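Local coordinates for protein dihydropyrimidine amidohydrolase (Dictyostelium discoideum, PDB 2FTW) that catalyses the reversible, zinc-dependent hydrolytic ring opening of dihydropyrimidines, the second step of reductive pyrimidine degradation, at residues E144-V149 with F178-E183. Residues are numbered along the deposited sequence; the frame is centred on the assembly and turned at random. Where two conformers were deposited one is given.
Sequences EMEILV and FKRCKE
Two outer helices of the (beta-alpha)8-barrel, 139-151 and 171-184, pack through Met145 and Glu146 on one and Arg180 and Cys181 on the other. They run roughly the same way, with segment axes 10.7 Å apart and inclined by 34°, and they illustrate how a long side chain can be apolar at its root and ionic at its end. Met145 reaches across and bends at its last torsion, so that its methyl CE lies 3.8 Å from CG of Arg180 and 4.1 Å from SG of Cys181. Arg180 passes alongside the thioether in the opposite direction; its kink at chi2 (53°) carries the guanidinium past Met145 to the flank of Glu146. There NH2 of Arg180 donates to OE1 of Glu146 at 3.1 Å in a salt bridge; OE1 receives it on its anti lone pair, a little out of the guanidinium plane, the two group planes 53° apart. NH1 of Arg180 forms a second salt bridge, within its own helix, to OE1 of Glu183 at 3.1 Å, in the guanidinium plane but from above the carboxylate. The backbone O of Ser142 also accepts from NH2. Held by two carboxylates and a carbonyl, the guanidinium should rotate little, and its charge, which the glutamates would tend to stabilise, would link the helices on the solvent-facing side, while the Met145 methyl meets methylene and sulfur on the buried side.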
# COMPACT_ATOMS: atom_id res chain seq x y z
N GLU A 144 -28.22 -31.74 -1.69
CA GLU A 144 -27.21 -32.80 -1.92
C GLU A 144 -25.84 -32.46 -1.30
O GLU A 144 -25.07 -33.36 -0.98
CB GLU A 144 -27.04 -33.10 -3.41
CG GLU A 144 -28.26 -33.75 -4.04
CD GLU A 144 -28.12 -33.94 -5.54
OE1 GLU A 144 -27.57 -33.03 -6.24
OE2 GLU A 144 -28.59 -34.99 -6.02
N MET A 145 -25.56 -31.17 -1.14
CA MET A 145 -24.35 -30.70 -0.45
C MET A 145 -24.27 -31.24 0.98
O MET A 145 -23.20 -31.62 1.46
CB MET A 145 -24.29 -29.17 -0.43
CG MET A 145 -23.97 -28.56 -1.78
SD MET A 145 -24.19 -26.77 -1.85
CE MET A 145 -22.84 -26.09 -0.89
N GLU A 146 -25.42 -31.29 1.65
CA GLU A 146 -25.49 -31.82 3.01
C GLU A 146 -25.13 -33.31 3.07
O GLU A 146 -24.43 -33.74 3.98
CB GLU A 146 -26.86 -31.53 3.63
CG GLU A 146 -27.14 -32.23 4.96
CD GLU A 146 -28.37 -31.68 5.68
OE1 GLU A 146 -28.83 -30.56 5.35
OE2 GLU A 146 -28.88 -32.38 6.58
N ILE A 147 -25.58 -34.08 2.08
CA ILE A 147 -25.29 -35.51 2.06
C ILE A 147 -23.80 -35.72 1.78
O ILE A 147 -23.15 -36.56 2.40
CB ILE A 147 -26.16 -36.26 1.02
CG1 ILE A 147 -27.63 -36.23 1.44
CG2 ILE A 147 -25.71 -37.71 0.88
CD1 ILE A 147 -28.61 -36.66 0.34
N LEU A 148 -23.26 -34.97 0.84
CA LEU A 148 -21.84 -35.04 0.52
C LEU A 148 -20.99 -34.81 1.78
O LEU A 148 -20.10 -35.59 2.08
CB LEU A 148 -21.47 -34.01 -0.56
CG LEU A 148 -21.40 -34.37 -2.05
CD1 LEU A 148 -21.24 -35.87 -2.32
CD2 LEU A 148 -22.57 -33.83 -2.83
N VAL A 149 -21.30 -33.75 2.51
CA VAL A 149 -20.52 -33.37 3.68
C VAL A 149 -20.68 -34.38 4.82
O VAL A 149 -19.70 -34.73 5.49
CB VAL A 149 -20.88 -31.96 4.18
CG1 VAL A 149 -20.14 -31.63 5.45
CG2 VAL A 149 -20.56 -30.90 3.11
N PHE A 178 -22.35 -19.66 -0.43
CA PHE A 178 -21.44 -19.44 0.68
C PHE A 178 -22.13 -19.59 2.04
O PHE A 178 -21.53 -20.07 3.00
CB PHE A 178 -20.82 -18.03 0.60
CG PHE A 178 -19.77 -17.84 -0.48
CD1 PHE A 178 -19.31 -18.89 -1.28
CD2 PHE A 178 -19.20 -16.57 -0.67
CE1 PHE A 178 -18.33 -18.66 -2.27
CE2 PHE A 178 -18.24 -16.34 -1.64
CZ PHE A 178 -17.79 -17.39 -2.44
N LYS A 179 -23.39 -19.15 2.13
CA LYS A 179 -24.17 -19.35 3.37
C LYS A 179 -24.38 -20.83 3.63
O LYS A 179 -24.38 -21.26 4.76
CB LYS A 179 -25.53 -18.69 3.28
CG LYS A 179 -25.50 -17.21 3.36
CD LYS A 179 -26.86 -16.64 3.02
CE LYS A 179 -27.81 -16.67 4.20
NZ LYS A 179 -29.15 -16.21 3.75
N ARG A 180 -24.56 -21.60 2.56
CA ARG A 180 -24.78 -23.04 2.67
C ARG A 180 -23.49 -23.72 3.07
O ARG A 180 -23.47 -24.59 3.95
CB ARG A 180 -25.30 -23.58 1.33
CG ARG A 180 -25.72 -25.05 1.34
CD ARG A 180 -26.71 -25.36 2.47
NE ARG A 180 -27.21 -26.72 2.33
CZ ARG A 180 -27.89 -27.38 3.26
NH1 ARG A 180 -28.16 -26.81 4.43
NH2 ARG A 180 -28.29 -28.62 3.02
N CYS A 181 -22.40 -23.29 2.47
CA CYS A 181 -21.07 -23.74 2.90
C CYS A 181 -20.84 -23.47 4.38
O CYS A 181 -20.37 -24.36 5.12
CB CYS A 181 -19.98 -23.07 2.07
SG CYS A 181 -19.74 -23.85 0.45
N LYS A 182 -21.16 -22.25 4.81
CA LYS A 182 -21.01 -21.86 6.21
C LYS A 182 -21.77 -22.83 7.12
O LYS A 182 -21.22 -23.34 8.08
CB LYS A 182 -21.51 -20.42 6.41
CG LYS A 182 -21.33 -19.87 7.82
CD LYS A 182 -21.65 -18.38 7.87
CE LYS A 182 -21.53 -17.83 9.28
NZ LYS A 182 -21.86 -16.37 9.34
N GLU A 183 -23.03 -23.07 6.78
CA GLU A 183 -23.94 -23.91 7.54
C GLU A 183 -23.44 -25.36 7.66
O GLU A 183 -23.59 -26.01 8.70
CB GLU A 183 -25.30 -23.85 6.83
CG GLU A 183 -26.45 -24.61 7.46
CD GLU A 183 -27.80 -24.30 6.79
OE1 GLU A 183 -27.84 -23.97 5.59
OE2 GLU A 183 -28.84 -24.39 7.49